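Long-range contact in NADH:ubiquinone oxidoreductase, Na translocating, F subunit (Porphyromonas gingivalis, PDB 2R6H), which belongs to the flavin- and NAD-binding oxidoreductases and is modelled with flavin-adenine dinucleotide: residues R186-A194 / I238-Y246. Residues are numbered along the deposited sequence; the frame is centred on the assembly and turned at random.
Sequences RKVSYWYGA and IHQVIYDNY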
# COMPACT_ATOMS: atom_id res chain seq x y z
N ARG A 186 22.98 -1.82 -4.81
CA ARG A 186 22.38 -0.70 -5.50
C ARG A 186 22.04 0.42 -4.51
O ARG A 186 21.85 0.16 -3.32
CB ARG A 186 21.11 -1.16 -6.21
CG ARG A 186 21.39 -1.96 -7.44
CD ARG A 186 20.58 -1.38 -8.57
NE ARG A 186 19.52 -2.27 -9.02
CZ ARG A 186 18.48 -1.88 -9.74
NH1 ARG A 186 18.33 -0.60 -10.08
NH2 ARG A 186 17.58 -2.77 -10.11
N LYS A 187 21.98 1.66 -5.00
CA LYS A 187 21.54 2.78 -4.20
C LYS A 187 20.03 2.94 -4.31
O LYS A 187 19.47 2.98 -5.41
CB LYS A 187 22.25 4.06 -4.62
CG LYS A 187 21.77 5.29 -3.89
CD LYS A 187 22.94 6.21 -3.54
CE LYS A 187 22.46 7.62 -3.28
NZ LYS A 187 21.54 8.07 -4.35
N VAL A 188 19.36 3.01 -3.17
CA VAL A 188 17.91 2.88 -3.13
C VAL A 188 17.30 3.82 -2.11
O VAL A 188 17.59 3.72 -0.92
CB VAL A 188 17.48 1.42 -2.75
CG1 VAL A 188 15.98 1.31 -2.72
CG2 VAL A 188 18.07 0.40 -3.71
N SER A 189 16.44 4.73 -2.55
CA SER A 189 15.68 5.54 -1.61
C SER A 189 14.19 5.22 -1.74
O SER A 189 13.69 4.91 -2.83
CB SER A 189 15.94 7.03 -1.84
OG SER A 189 15.52 7.45 -3.13
N TYR A 190 13.48 5.29 -0.62
CA TYR A 190 12.03 5.12 -0.62
C TYR A 190 11.39 6.34 0.02
O TYR A 190 11.66 6.64 1.17
CB TYR A 190 11.66 3.87 0.16
CG TYR A 190 10.19 3.56 0.23
CD1 TYR A 190 9.33 3.99 -0.75
CD2 TYR A 190 9.67 2.81 1.27
CE1 TYR A 190 7.98 3.69 -0.70
CE2 TYR A 190 8.33 2.50 1.33
CZ TYR A 190 7.49 2.94 0.35
OH TYR A 190 6.14 2.64 0.41
N TRP A 191 10.58 7.06 -0.74
CA TRP A 191 9.89 8.24 -0.23
C TRP A 191 8.41 7.95 -0.11
O TRP A 191 7.72 7.88 -1.12
CB TRP A 191 10.08 9.41 -1.20
CG TRP A 191 11.51 9.80 -1.39
CD1 TRP A 191 12.47 9.10 -2.07
CD2 TRP A 191 12.15 10.98 -0.90
NE1 TRP A 191 13.67 9.77 -2.03
CE2 TRP A 191 13.50 10.92 -1.31
CE3 TRP A 191 11.72 12.07 -0.15
CZ2 TRP A 191 14.41 11.92 -1.00
CZ3 TRP A 191 12.62 13.05 0.15
CH2 TRP A 191 13.95 12.98 -0.27
N TYR A 192 7.92 7.77 1.10
CA TYR A 192 6.50 7.45 1.30
C TYR A 192 5.72 8.65 1.84
O TYR A 192 6.12 9.25 2.83
CB TYR A 192 6.35 6.28 2.26
CG TYR A 192 4.92 5.87 2.55
CD1 TYR A 192 4.24 5.01 1.70
CD2 TYR A 192 4.25 6.35 3.66
CE1 TYR A 192 2.93 4.63 1.96
CE2 TYR A 192 2.95 5.99 3.93
CZ TYR A 192 2.29 5.13 3.07
OH TYR A 192 1.00 4.77 3.34
N GLY A 193 4.61 8.98 1.20
CA GLY A 193 3.80 10.09 1.67
C GLY A 193 2.55 9.68 2.41
O GLY A 193 1.75 8.88 1.93
N ALA A 194 2.36 10.24 3.60
CA ALA A 194 1.16 9.96 4.38
C ALA A 194 0.54 11.28 4.81
O ALA A 194 1.23 12.29 4.89
CB ALA A 194 1.50 9.09 5.58
N ILE A 238 4.23 14.56 -1.99
CA ILE A 238 5.39 13.69 -2.14
C ILE A 238 6.33 14.15 -3.25
O ILE A 238 7.54 14.22 -3.06
CB ILE A 238 4.99 12.21 -2.29
CG1 ILE A 238 5.74 11.34 -1.28
CG2 ILE A 238 5.27 11.71 -3.68
CD1 ILE A 238 7.20 11.65 -1.20
N HIS A 239 5.78 14.46 -4.42
CA HIS A 239 6.60 14.89 -5.56
C HIS A 239 7.33 16.22 -5.25
O HIS A 239 8.48 16.43 -5.64
CB HIS A 239 5.74 15.03 -6.82
CG HIS A 239 4.78 16.18 -6.76
ND1 HIS A 239 3.58 16.11 -6.10
CD2 HIS A 239 4.86 17.43 -7.27
CE1 HIS A 239 2.95 17.28 -6.20
NE2 HIS A 239 3.71 18.10 -6.90
N GLN A 240 6.64 17.11 -4.56
CA GLN A 240 7.23 18.37 -4.15
C GLN A 240 8.39 18.09 -3.20
O GLN A 240 9.49 18.59 -3.40
CB GLN A 240 6.17 19.27 -3.51
CG GLN A 240 6.57 20.74 -3.39
CD GLN A 240 6.85 21.39 -4.73
OE1 GLN A 240 5.92 21.76 -5.46
NE2 GLN A 240 8.14 21.54 -5.07
N VAL A 241 8.14 17.28 -2.18
CA VAL A 241 9.17 16.90 -1.23
C VAL A 241 10.37 16.26 -1.93
O VAL A 241 11.52 16.62 -1.67
CB VAL A 241 8.64 15.92 -0.17
CG1 VAL A 241 9.75 15.48 0.76
CG2 VAL A 241 7.50 16.56 0.62
N ILE A 242 10.09 15.32 -2.83
CA ILE A 242 11.14 14.58 -3.51
C ILE A 242 11.98 15.50 -4.39
O ILE A 242 13.21 15.39 -4.42
CB ILE A 242 10.55 13.45 -4.38
CG1 ILE A 242 10.19 12.24 -3.51
CG2 ILE A 242 11.54 13.05 -5.47
CD1 ILE A 242 9.21 11.29 -4.16
N TYR A 243 11.32 16.40 -5.11
CA TYR A 243 12.00 17.31 -6.02
C TYR A 243 12.78 18.37 -5.25
O TYR A 243 13.93 18.66 -5.56
CB TYR A 243 11.00 17.97 -6.96
CG TYR A 243 11.59 19.09 -7.79
CD1 TYR A 243 12.46 18.82 -8.84
CD2 TYR A 243 11.27 20.42 -7.53
CE1 TYR A 243 13.00 19.84 -9.60
CE2 TYR A 243 11.80 21.44 -8.28
CZ TYR A 243 12.67 21.15 -9.31
OH TYR A 243 13.21 22.17 -10.07
N ASP A 244 12.14 18.95 -4.24
CA ASP A 244 12.73 20.06 -3.49
C ASP A 244 14.08 19.66 -2.90
O ASP A 244 15.03 20.44 -2.94
CB ASP A 244 11.78 20.51 -2.38
CG ASP A 244 10.82 21.59 -2.84
OD1 ASP A 244 10.84 21.93 -4.04
OD2 ASP A 244 10.05 22.10 -2.00
N ASN A 245 14.15 18.46 -2.35
CA ASN A 245 15.26 18.07 -1.49
C ASN A 245 16.33 17.29 -2.25
O ASN A 245 17.52 17.58 -2.14
CB ASN A 245 14.76 17.25 -0.30
CG ASN A 245 13.82 18.04 0.59
OD1 ASN A 245 14.26 18.84 1.42
ND2 ASN A 245 12.53 17.82 0.43
N TYR A 246 15.90 16.30 -3.02
CA TYR A 246 16.81 15.32 -3.60
C TYR A 246 17.06 15.61 -5.08
O TYR A 246 18.21 15.81 -5.49
CB TYR A 246 16.26 13.90 -3.43
CG TYR A 246 17.24 12.81 -3.79
CD1 TYR A 246 18.49 12.76 -3.20
CD2 TYR A 246 16.91 11.84 -4.72
CE1 TYR A 246 19.40 11.76 -3.53
CE2 TYR A 246 17.81 10.84 -5.06
CZ TYR A 246 19.05 10.81 -4.46
OH TYR A 246 19.94 9.82 -4.79
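With CG of Trp-191 set opposite its own carbonyl carbon (chi1 -61°) and CG1 of Ile-242 placed likewise on its residue (chi1 -79°), the indole of strand 188-194 is laid over the isoleucine branch of helix 238-246. Ile-242 CG1 sits over one face of the ring, off-centre toward the rim and 3.5 Å from Trp-191 CG, while its CD1 turns back to the tryptophan CB. Ile-238 reaches that CB as well, its CD1 3.6 Å from Trp-191 CB. The far, six-membered end of the indole is met at its edge by Val-241 CG1, 3.8 Å from Trp-191 CZ3, and Tyr-246 CB lies 3.6 Å from Trp-191 CZ2. Further along the strand, Ile-238 CG1 rests on the backbone of Gly-193, 3.6 Å from Gly-193 N, where no side chain stands between strand and helix.

At the other end, Lys-187 NZ approaches Tyr-246 OH near the ring plane; their 2.4 Å separation is too short for a normal hydrogen bond, leaving its detail doubtful. Glu-158 links both groups, hydrogen-bonded to the hydroxyl and salt-bridged to the lysine. Trp-191 NE1 is held weakly by Ser-189 OG in the plane of the indole.

The axes of the two segments come within 9.0 Å, at 142°, roughly antiparallel, as expected for a helix packed on a parallel sheet in a Rossmann-like nucleotide-binding domain. Strand 188-194 lies between 158-164 and 216-222; helix 168-181 packs on its other face, against Val-188, Tyr-190 and Tyr-192, and helix 264-277 flanks helix 238-247 through His-239 and Tyr-243.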